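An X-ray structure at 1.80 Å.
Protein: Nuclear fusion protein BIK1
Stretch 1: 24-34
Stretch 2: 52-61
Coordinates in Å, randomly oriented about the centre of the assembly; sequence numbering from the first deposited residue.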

# COMPACT_ATOMS: atom_id res chain seq x y z
N LEU A 24 5.27 -1.44 -2.92
CA LEU A 24 4.21 -2.22 -2.28
C LEU A 24 4.79 -2.91 -1.01
O LEU A 24 5.74 -3.67 -1.09
CB LEU A 24 3.66 -3.24 -3.25
CG LEU A 24 2.57 -4.16 -2.63
CD1 LEU A 24 1.33 -3.31 -2.37
CD2 LEU A 24 2.22 -5.33 -3.57
N LYS A 25 4.21 -2.63 0.12
CA LYS A 25 4.70 -3.19 1.38
C LYS A 25 3.73 -4.10 2.16
O LYS A 25 4.15 -4.75 3.11
CB LYS A 25 5.26 -2.09 2.27
CG LYS A 25 6.30 -1.32 1.47
CD LYS A 25 7.33 -0.64 2.29
CE LYS A 25 8.53 -1.52 2.42
NZ LYS A 25 9.40 -0.88 3.40
N TYR A 26 2.45 -4.04 1.83
CA TYR A 26 1.44 -4.77 2.58
C TYR A 26 0.26 -4.98 1.70
O TYR A 26 -0.09 -4.06 0.90
CB TYR A 26 0.98 -3.97 3.82
CG TYR A 26 -0.17 -4.60 4.54
CD1 TYR A 26 0.02 -5.74 5.37
CD2 TYR A 26 -1.41 -4.11 4.42
CE1 TYR A 26 -1.05 -6.31 6.01
CE2 TYR A 26 -2.48 -4.69 5.09
CZ TYR A 26 -2.28 -5.79 5.88
OH TYR A 26 -3.41 -6.31 6.54
N VAL A 27 -0.37 -6.16 1.81
CA VAL A 27 -1.62 -6.37 1.16
C VAL A 27 -2.56 -7.06 2.13
O VAL A 27 -2.25 -8.11 2.63
CB VAL A 27 -1.44 -7.22 -0.14
CG1 VAL A 27 -2.82 -7.52 -0.71
CG2 VAL A 27 -0.63 -6.46 -1.17
N GLY A 28 -3.72 -6.50 2.38
CA GLY A 28 -4.64 -7.12 3.29
C GLY A 28 -5.67 -6.20 3.84
O GLY A 28 -5.78 -5.09 3.43
N PRO A 29 -6.46 -6.70 4.81
CA PRO A 29 -7.43 -5.86 5.47
C PRO A 29 -6.73 -4.88 6.46
O PRO A 29 -5.58 -5.11 6.85
CB PRO A 29 -8.24 -6.87 6.28
CG PRO A 29 -7.30 -8.02 6.53
CD PRO A 29 -6.27 -8.00 5.49
N VAL A 30 -7.46 -3.85 6.83
CA VAL A 30 -7.04 -2.88 7.81
C VAL A 30 -8.13 -2.79 8.83
O VAL A 30 -9.29 -2.55 8.46
CB VAL A 30 -6.74 -1.50 7.18
CG1 VAL A 30 -6.38 -0.50 8.26
CG2 VAL A 30 -5.58 -1.66 6.18
N ASP A 31 -7.76 -2.93 10.11
CA ASP A 31 -8.75 -2.88 11.21
C ASP A 31 -9.62 -1.65 11.12
O ASP A 31 -9.15 -0.53 10.91
CB ASP A 31 -8.08 -3.08 12.59
CG ASP A 31 -7.33 -4.48 12.71
OD1 ASP A 31 -7.49 -5.39 11.83
OD2 ASP A 31 -6.55 -4.70 13.68
N THR A 32 -10.94 -1.89 11.21
CA THR A 32 -11.98 -0.83 11.14
C THR A 32 -12.33 -0.24 9.76
O THR A 32 -13.14 0.70 9.67
CB THR A 32 -11.77 0.33 12.13
OG1 THR A 32 -11.06 1.44 11.51
CG2 THR A 32 -11.09 -0.18 13.42
N LYS A 33 -11.75 -0.80 8.70
CA LYS A 33 -11.99 -0.32 7.34
C LYS A 33 -12.57 -1.47 6.56
O LYS A 33 -12.38 -2.64 6.92
CB LYS A 33 -10.69 0.11 6.68
CG LYS A 33 -9.89 1.13 7.48
CD LYS A 33 -10.50 2.49 7.31
CE LYS A 33 -9.58 3.59 7.83
NZ LYS A 33 -10.01 5.01 7.57
N ALA A 34 -13.25 -1.14 5.48
CA ALA A 34 -13.92 -2.21 4.66
C ALA A 34 -13.05 -2.60 3.50
O ALA A 34 -12.53 -1.71 2.82
CB ALA A 34 -15.24 -1.72 4.12
N SER A 52 1.61 2.53 10.19
CA SER A 52 0.80 2.04 11.26
C SER A 52 -0.61 2.66 11.20
O SER A 52 -0.80 3.67 10.56
CB SER A 52 1.48 2.35 12.59
OG SER A 52 1.19 3.68 12.95
N PHE A 53 -1.59 2.00 11.80
CA PHE A 53 -2.96 2.54 11.84
C PHE A 53 -3.51 2.02 13.15
O PHE A 53 -3.41 0.83 13.45
CB PHE A 53 -3.83 2.08 10.66
CG PHE A 53 -5.22 2.63 10.69
CD1 PHE A 53 -5.46 3.94 10.37
CD2 PHE A 53 -6.28 1.83 11.07
CE1 PHE A 53 -6.72 4.49 10.49
CE2 PHE A 53 -7.56 2.35 11.15
CZ PHE A 53 -7.77 3.69 10.88
N MET A 54 -4.13 2.91 13.91
CA MET A 54 -4.70 2.58 15.25
C MET A 54 -3.75 1.91 16.17
O MET A 54 -4.11 0.97 16.84
CB MET A 54 -5.93 1.69 15.11
CG MET A 54 -7.19 2.47 14.86
SD MET A 54 -8.54 1.74 15.77
CE MET A 54 -8.41 0.00 15.37
N GLY A 55 -2.50 2.34 16.17
CA GLY A 55 -1.53 1.72 17.03
C GLY A 55 -0.95 0.40 16.57
O GLY A 55 -0.02 -0.07 17.23
N LYS A 56 -1.43 -0.18 15.45
CA LYS A 56 -0.79 -1.38 14.92
C LYS A 56 0.11 -1.10 13.73
O LYS A 56 -0.26 -0.37 12.85
CB LYS A 56 -1.88 -2.28 14.50
CG LYS A 56 -1.43 -3.61 13.95
CD LYS A 56 -2.63 -4.43 13.41
CE LYS A 56 -2.27 -5.91 13.26
NZ LYS A 56 -3.33 -6.61 12.48
N LYS A 57 1.27 -1.75 13.69
CA LYS A 57 2.17 -1.64 12.55
C LYS A 57 1.75 -2.58 11.45
O LYS A 57 1.66 -3.80 11.70
CB LYS A 57 3.58 -1.98 12.97
CG LYS A 57 4.10 -1.06 14.03
CD LYS A 57 5.60 -0.85 13.96
CE LYS A 57 6.36 -2.01 14.50
NZ LYS A 57 7.80 -1.59 14.50
N TYR A 58 1.50 -2.04 10.26
CA TYR A 58 1.26 -2.83 9.07
C TYR A 58 2.51 -3.00 8.23
O TYR A 58 2.75 -4.07 7.66
CB TYR A 58 0.12 -2.19 8.28
CG TYR A 58 -1.23 -2.33 8.97
CD1 TYR A 58 -1.63 -1.48 9.96
CD2 TYR A 58 -2.08 -3.37 8.62
CE1 TYR A 58 -2.83 -1.65 10.60
CE2 TYR A 58 -3.28 -3.57 9.29
CZ TYR A 58 -3.66 -2.70 10.26
OH TYR A 58 -4.88 -2.86 10.90
N PHE A 59 3.29 -1.92 8.10
CA PHE A 59 4.54 -1.98 7.37
C PHE A 59 5.46 -0.82 7.77
O PHE A 59 5.09 0.08 8.47
CB PHE A 59 4.30 -1.92 5.87
CG PHE A 59 3.53 -0.67 5.42
CD1 PHE A 59 2.16 -0.67 5.40
CD2 PHE A 59 4.19 0.36 4.85
CE1 PHE A 59 1.45 0.39 4.93
CE2 PHE A 59 3.49 1.46 4.37
CZ PHE A 59 2.11 1.48 4.41
N GLN A 60 6.64 -0.86 7.22
CA GLN A 60 7.66 0.13 7.50
C GLN A 60 7.70 1.20 6.37
O GLN A 60 7.65 0.86 5.18
CB GLN A 60 9.02 -0.57 7.55
CG GLN A 60 10.13 0.35 7.99
CD GLN A 60 11.40 -0.41 8.22
OE1 GLN A 60 11.60 -1.50 7.70
NE2 GLN A 60 12.28 0.16 9.03
N THR A 61 7.83 2.44 6.78
CA THR A 61 7.98 3.53 5.78
C THR A 61 9.35 4.21 6.01
O THR A 61 9.85 4.26 7.15
CB THR A 61 6.86 4.57 5.87
OG1 THR A 61 6.98 5.25 7.12
CG2 THR A 61 5.56 3.95 5.77

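Where two segments meet without pairing as strands, side chains must bring their own partners, often from the opposing backbone; this pair from BIK1 is a compact example. Two hydrogen bonds fix the contact. The backbone Asp31 N donates to Tyr58 OH at 3.0 Å with a nearly straight N-H...O angle of 165°, so a tyrosine, with its hydroxyl at the far end of a rigid ring, reaches the first stretch and satisfies an amide in its turn. Farther along, Lys25 NZ donates to Gln60 O, also at 3.0 Å, the long lysine chain spanning the gap to a backbone carbonyl. A long salt bridge, Asp31 OD2 to Lys56 NZ at 3.9 Å, adds charge complementarity at the exposed margin.

Two tight turns shape the facing surfaces. A type II turn runs from Val30 to Lys33, closed by Lys33 N to Val30 O at 3.0 Å, and a type I' turn runs from Phe53 to Lys56, with Gly55 at backbone angles that call for glycine.

Aromatic rings supply much of the packing. Tyr58, which loses 102 Å² to the other stretch, directs its edge at the face of Tyr26, with centroids 5.3 Å apart and planes at 75°. Tyr26 is itself tethered by a very short hydrogen bond, Tyr26 OH to Pro29 O at 2.5 Å; a CB on Gly28 would come within 2.6 Å of that hydroxyl. Buried Val30 touches both Phe53 and Tyr58, its CG1 lying 3.7 Å from Phe53 CD2 and 4.0 Å from Tyr58 CZ. Phe53 meets the turn at its ring edge, with CE2 3.3 Å from Asp31 O. Beside Tyr26, Phe59 packs its CD1 3.8 Å from Tyr26 CB. At the periphery, Thr32 CG2 touches Met54 CE at 3.3 Å. In all, 615 Å² is buried.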